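Local coordinates for protein proabylysin (Pyrococcus abyssi, PDB 4JIU) that is the zymogen form of abylysin, a minimal zinc-dependent metallopeptidase that probably hydrolyses peptide bonds once its blocked metal site is opened, at residues 30-42 against 57-70. The protein carries 1 engineered substitution. Residues are numbered along the deposited sequence; the frame is centred on the assembly and turned at random.
With ZN (zinc ion), chain B.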
loop_
_atom_site.group_PDB
_atom_site.type_symbol
_atom_site.label_atom_id
_atom_site.label_comp_id
_atom_site.label_asym_id
_atom_site.label_seq_id
_atom_site.Cartn_x
_atom_site.Cartn_y
_atom_site.Cartn_z
ATOM N N ILE A 30 0.320 -9.375 4.058
ATOM C CA ILE A 30 -0.806 -9.202 3.158
ATOM C C ILE A 30 -0.476 -8.378 1.919
ATOM O O ILE A 30 -1.326 -8.273 1.055
ATOM C CB ILE A 30 -1.982 -8.519 3.882
ATOM C CG1 ILE A 30 -1.571 -7.085 4.312
ATOM C CG2 ILE A 30 -2.435 -9.441 4.986
ATOM C CD1 ILE A 30 -2.658 -6.471 5.164
ATOM N N ALA A 31 0.719 -7.799 1.849
ATOM C CA ALA A 31 1.108 -7.028 0.670
ATOM C C ALA A 31 2.589 -6.816 0.671
ATOM O O ALA A 31 3.198 -6.634 1.715
ATOM C CB ALA A 31 0.391 -5.696 0.680
ATOM N N ARG A 32 3.141 -6.775 -0.550
ATOM C CA ARG A 32 4.566 -6.463 -0.704
ATOM C C ARG A 32 4.810 -5.924 -2.121
ATOM O O ARG A 32 3.896 -5.971 -2.925
ATOM C CB ARG A 32 5.419 -7.679 -0.450
ATOM C CG ARG A 32 5.198 -8.738 -1.518
ATOM C CD ARG A 32 6.076 -9.932 -1.339
ATOM N NE ARG A 32 5.811 -11.013 -2.267
ATOM C CZ ARG A 32 5.810 -12.300 -1.986
ATOM N NH1 ARG A 32 6.070 -12.795 -0.773
ATOM N NH2 ARG A 32 5.560 -13.241 -2.900
ATOM N N VAL A 33 5.975 -5.379 -2.373
ATOM C CA VAL A 33 6.344 -4.878 -3.684
ATOM C C VAL A 33 7.533 -5.637 -4.249
ATOM O O VAL A 33 8.327 -6.267 -3.568
ATOM C CB VAL A 33 6.693 -3.377 -3.680
ATOM C CG1 VAL A 33 5.482 -2.585 -3.167
ATOM C CG2 VAL A 33 7.950 -3.052 -2.936
ATOM N N SER A 34 7.678 -5.451 -5.570
ATOM C CA SER A 34 8.934 -5.680 -6.272
ATOM C C SER A 34 9.418 -4.323 -6.838
ATOM O O SER A 34 8.739 -3.738 -7.703
ATOM C CB SER A 34 8.819 -6.637 -7.447
ATOM O OG SER A 34 10.007 -6.681 -8.198
ATOM N N PHE A 35 10.531 -3.853 -6.294
ATOM C CA PHE A 35 11.189 -2.671 -6.836
ATOM C C PHE A 35 11.704 -2.924 -8.238
ATOM O O PHE A 35 11.655 -2.067 -9.139
ATOM C CB PHE A 35 12.352 -2.232 -5.934
ATOM C CG PHE A 35 11.984 -1.930 -4.501
ATOM C CD1 PHE A 35 11.970 -2.948 -3.572
ATOM C CD2 PHE A 35 11.642 -0.666 -4.090
ATOM C CE1 PHE A 35 11.637 -2.693 -2.252
ATOM C CE2 PHE A 35 11.321 -0.386 -2.768
ATOM C CZ PHE A 35 11.301 -1.406 -1.908
ATOM N N LYS A 36 12.249 -4.126 -8.441
ATOM C CA LYS A 36 12.864 -4.494 -9.716
ATOM C C LYS A 36 11.868 -4.482 -10.846
ATOM O O LYS A 36 12.112 -3.947 -11.923
ATOM C CB LYS A 36 13.518 -5.870 -9.543
ATOM C CG LYS A 36 14.223 -6.412 -10.768
ATOM C CD LYS A 36 15.063 -7.641 -10.436
ATOM C CE LYS A 36 16.046 -8.032 -11.508
ATOM N NZ LYS A 36 16.718 -9.328 -11.145
ATOM N N TYR A 37 10.701 -5.078 -10.601
ATOM C CA TYR A 37 9.700 -5.288 -11.637
ATOM C C TYR A 37 8.533 -4.315 -11.583
ATOM O O TYR A 37 7.711 -4.264 -12.498
ATOM C CB TYR A 37 9.175 -6.728 -11.615
ATOM C CG TYR A 37 10.293 -7.703 -11.892
ATOM C CD1 TYR A 37 10.652 -8.674 -10.943
ATOM C CD2 TYR A 37 10.976 -7.698 -13.098
ATOM C CE1 TYR A 37 11.678 -9.558 -11.222
ATOM C CE2 TYR A 37 11.989 -8.574 -13.383
ATOM C CZ TYR A 37 12.322 -9.505 -12.431
ATOM O OH TYR A 37 13.325 -10.392 -12.678
ATOM N N GLY A 38 8.429 -3.515 -10.509
ATOM C CA GLY A 38 7.360 -2.549 -10.457
ATOM C C GLY A 38 6.001 -3.218 -10.269
ATOM O O GLY A 38 5.070 -2.995 -11.049
ATOM N N THR A 39 5.893 -4.020 -9.212
ATOM C CA THR A 39 4.655 -4.723 -8.919
ATOM C C THR A 39 4.297 -4.530 -7.442
ATOM O O THR A 39 5.154 -4.314 -6.590
ATOM C CB THR A 39 4.724 -6.226 -9.216
ATOM O OG1 THR A 39 5.722 -6.839 -8.353
ATOM C CG2 THR A 39 5.076 -6.485 -10.681
ATOM N N ILE A 40 3.011 -4.647 -7.209
ATOM C CA ILE A 40 2.439 -4.741 -5.863
ATOM C C ILE A 40 1.677 -6.061 -5.808
ATOM O O ILE A 40 0.799 -6.262 -6.648
ATOM C CB ILE A 40 1.523 -3.572 -5.527
ATOM C CG1 ILE A 40 2.220 -2.214 -5.616
ATOM C CG2 ILE A 40 0.862 -3.856 -4.175
ATOM C CD1 ILE A 40 1.324 -1.010 -5.546
ATOM N N THR A 41 2.026 -6.937 -4.889
ATOM C CA THR A 41 1.297 -8.189 -4.697
ATOM C C THR A 41 0.492 -8.095 -3.433
ATOM O O THR A 41 0.999 -7.709 -2.376
ATOM C CB THR A 41 2.307 -9.340 -4.645
ATOM O OG1 THR A 41 3.056 -9.395 -5.869
ATOM C CG2 THR A 41 1.571 -10.662 -4.496
ATOM N N LEU A 42 -0.803 -8.445 -3.537
ATOM C CA LEU A 42 -1.751 -8.355 -2.471
ATOM C C LEU A 42 -2.299 -9.752 -2.193
ATOM O O LEU A 42 -2.671 -10.462 -3.138
ATOM C CB LEU A 42 -2.966 -7.501 -2.849
ATOM C CG LEU A 42 -2.642 -6.071 -3.358
ATOM C CD1 LEU A 42 -3.931 -5.460 -3.868
ATOM C CD2 LEU A 42 -1.952 -5.275 -2.279
ATOM N N ILE A 57 -3.244 0.446 1.907
ATOM C CA ILE A 57 -2.275 -0.544 1.479
ATOM C C ILE A 57 -1.614 -0.140 0.161
ATOM O O ILE A 57 -0.401 -0.253 0.022
ATOM C CB ILE A 57 -2.922 -1.949 1.412
ATOM C CG1 ILE A 57 -3.333 -2.403 2.821
ATOM C CG2 ILE A 57 -1.989 -2.924 0.725
ATOM C CD1 ILE A 57 -4.217 -3.581 2.848
ATOM N N LEU A 58 -2.413 0.274 -0.812
ATOM C CA LEU A 58 -1.863 0.696 -2.085
ATOM C C LEU A 58 -0.926 1.866 -1.929
ATOM O O LEU A 58 0.145 1.909 -2.554
ATOM C CB LEU A 58 -2.989 0.995 -3.069
ATOM C CG LEU A 58 -3.769 -0.233 -3.538
ATOM C CD1 LEU A 58 -4.924 0.204 -4.431
ATOM C CD2 LEU A 58 -2.934 -1.240 -4.275
ATOM N N ILE A 59 -1.313 2.887 -1.153
ATOM C CA ILE A 59 -0.475 4.047 -0.918
ATOM C C ILE A 59 0.807 3.636 -0.208
ATOM O O ILE A 59 1.887 4.141 -0.602
ATOM C CB ILE A 59 -1.250 5.126 -0.162
ATOM C CG1 ILE A 59 -2.301 5.835 -1.029
ATOM C CG2 ILE A 59 -0.305 6.129 0.502
ATOM C CD1 ILE A 59 -1.726 6.762 -2.076
ATOM N N HIS A 60 0.718 2.794 0.799
ATOM C CA HIS A 60 1.888 2.331 1.526
ATOM C C HIS A 60 2.849 1.652 0.587
ATOM O O HIS A 60 4.073 1.900 0.598
ATOM C CB HIS A 60 1.416 1.436 2.675
ATOM C CG HIS A 60 2.547 0.916 3.516
ATOM N ND1 HIS A 60 2.743 1.337 4.810
ATOM C CD2 HIS A 60 3.537 0.011 3.341
ATOM C CE1 HIS A 60 3.792 0.731 5.353
ATOM N NE2 HIS A 60 4.322 -0.082 4.436
ATOM N N GLU A 61 2.324 0.722 -0.211
ATOM C CA GLU A 61 3.213 -0.017 -1.110
ATOM C C GLU A 61 3.789 0.859 -2.239
ATOM O O GLU A 61 4.957 0.783 -2.552
ATOM C CB GLU A 61 2.532 -1.259 -1.631
ATOM C CG GLU A 61 2.132 -2.241 -0.543
ATOM C CD GLU A 61 3.270 -2.705 0.330
ATOM O OE1 GLU A 61 4.457 -2.678 -0.003
ATOM O OE2 GLU A 61 2.929 -3.145 1.470
ATOM N N LEU A 62 2.966 1.756 -2.790
ATOM C CA LEU A 62 3.434 2.690 -3.781
ATOM C C LEU A 62 4.499 3.613 -3.173
ATOM O O LEU A 62 5.456 3.967 -3.874
ATOM C CB LEU A 62 2.337 3.575 -4.381
ATOM C CG LEU A 62 1.424 2.882 -5.374
ATOM C CD1 LEU A 62 0.232 3.756 -5.683
ATOM C CD2 LEU A 62 2.151 2.521 -6.665
ATOM N N ALA A 63 4.360 4.002 -1.911
ATOM C CA ALA A 63 5.337 4.824 -1.249
ATOM C C ALA A 63 6.680 4.134 -1.150
ATOM O O ALA A 63 7.734 4.767 -1.303
ATOM C CB ALA A 63 4.834 5.270 0.128
ATOM N N HIS A 64 6.690 2.823 -0.939
ATOM C CA HIS A 64 7.955 2.066 -0.954
ATOM C C HIS A 64 8.622 2.232 -2.301
ATOM O O HIS A 64 9.808 2.507 -2.428
ATOM C CB HIS A 64 7.726 0.590 -0.659
ATOM C CG HIS A 64 7.638 0.264 0.785
ATOM N ND1 HIS A 64 8.700 0.499 1.649
ATOM C CD2 HIS A 64 6.661 -0.313 1.520
ATOM C CE1 HIS A 64 8.317 0.095 2.860
ATOM N NE2 HIS A 64 7.076 -0.404 2.838
ATOM N N LEU A 65 7.862 2.019 -3.360
ATOM C CA LEU A 65 8.373 2.070 -4.713
ATOM C C LEU A 65 8.864 3.477 -5.032
ATOM O O LEU A 65 9.967 3.640 -5.602
ATOM C CB LEU A 65 7.306 1.647 -5.715
ATOM C CG LEU A 65 6.957 0.174 -5.714
ATOM C CD1 LEU A 65 5.766 -0.061 -6.675
ATOM C CD2 LEU A 65 8.105 -0.715 -6.071
ATOM N N LYS A 66 8.087 4.493 -4.727
ATOM C CA LYS A 66 8.461 5.861 -5.067
ATOM C C LYS A 66 9.659 6.355 -4.283
ATOM O O LYS A 66 10.528 7.009 -4.820
ATOM C CB LYS A 66 7.279 6.756 -4.851
ATOM C CG LYS A 66 7.560 8.171 -5.401
ATOM C CD LYS A 66 6.268 8.981 -5.217
ATOM C CE LYS A 66 6.331 10.277 -5.995
ATOM N NZ LYS A 66 7.304 11.175 -5.295
ATOM N N ALA A 67 9.647 6.132 -2.971
ATOM C CA ALA A 67 10.754 6.521 -2.112
ATOM C C ALA A 67 11.960 5.632 -2.276
ATOM O O ALA A 67 13.038 5.963 -1.750
ATOM C CB ALA A 67 10.280 6.596 -0.657
ATOM N N GLU A 68 11.847 4.506 -2.955
ATOM C CA GLU A 68 12.921 3.597 -3.304
ATOM C C GLU A 68 13.602 3.069 -2.058
ATOM O O GLU A 68 14.807 3.025 -1.903
ATOM C CB GLU A 68 13.913 4.232 -4.291
ATOM C CG GLU A 68 13.235 4.573 -5.639
ATOM C CD GLU A 68 14.211 5.071 -6.659
ATOM O OE1 GLU A 68 15.008 5.939 -6.263
ATOM O OE2 GLU A 68 14.193 4.685 -7.838
ATOM N N THR A 69 12.753 2.647 -1.115
ATOM C CA THR A 69 13.242 2.127 0.153
ATOM C C THR A 69 12.294 1.138 0.801
ATOM O O THR A 69 11.088 1.377 0.717
ATOM C CB THR A 69 13.533 3.283 1.135
ATOM O OG1 THR A 69 14.084 2.691 2.327
ATOM C CG2 THR A 69 12.318 4.099 1.499
ATOM N N SER A 70 12.853 0.095 1.380
ATOM C CA SER A 70 12.106 -0.792 2.234
ATOM C C SER A 70 11.986 -0.322 3.686
ATOM O O SER A 70 11.125 -0.773 4.435
ATOM C CB SER A 70 12.735 -2.185 2.236
ATOM O OG SER A 70 12.617 -2.798 0.983
HETATM ZN ZN ZN B . 6.103 -0.949 4.494
HETATM O O HOH W 1 6.982 -4.076 0.227
#
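Glu61 lies against Ala31, Val33 and Ile40, its carboxylate lying along the edge strand 31-34. CG stands anti to the carbonyl carbon (chi1 -61°) and a bend at chi2 (-57°) folds the chain so that OE1 comes 3.3 Å from Val33 CG1 while OE2 lies beside Ala31 CB. One water bridges the two segments: it accepts from Val33 N and donates to Glu61 OE1 at 2.9 Å. Cut back to an alanine, Glu61 would probably leave this water without its carboxylate acceptor and open a gap beside Ala31 CB and Val33 CG1.

Leu65 slides past Val33 in the opposite direction, its CD2 3.8 Å from Val33 CB and also against Phe35 CA. The Phe35 ring, one face under Val33 CG2, turns an edge to the helix end, where CE2 sits 3.3 Å from His64 O, near the ring plane; Ser70 OG approaches CE1 and CZ obliquely. That carbonyl also receives Thr69 N in the Schellman motif closed by Glu68. On the neighbouring strand, Ile40 CG2 rests on Glu61 CB at 4.0 Å, and Ile57 CG2 touches both Ala31 CB and Leu42 CD2.

The helix carries an HExxH sequence: NE2 of His60 and of His64 bind zinc, with His72 and Val105 O completing the site. Thr69 O takes a straight bond from His64 ND1, 2.7 Å and in the imidazole plane, which fixes that ring's rotation. The 57-67 part of helix 51-67 runs at 26° to strand 31-34, against one face of the sheet; helix 2-13 packs on Leu58 and Leu62, and helix 88-100 on Ile30 and Ile57.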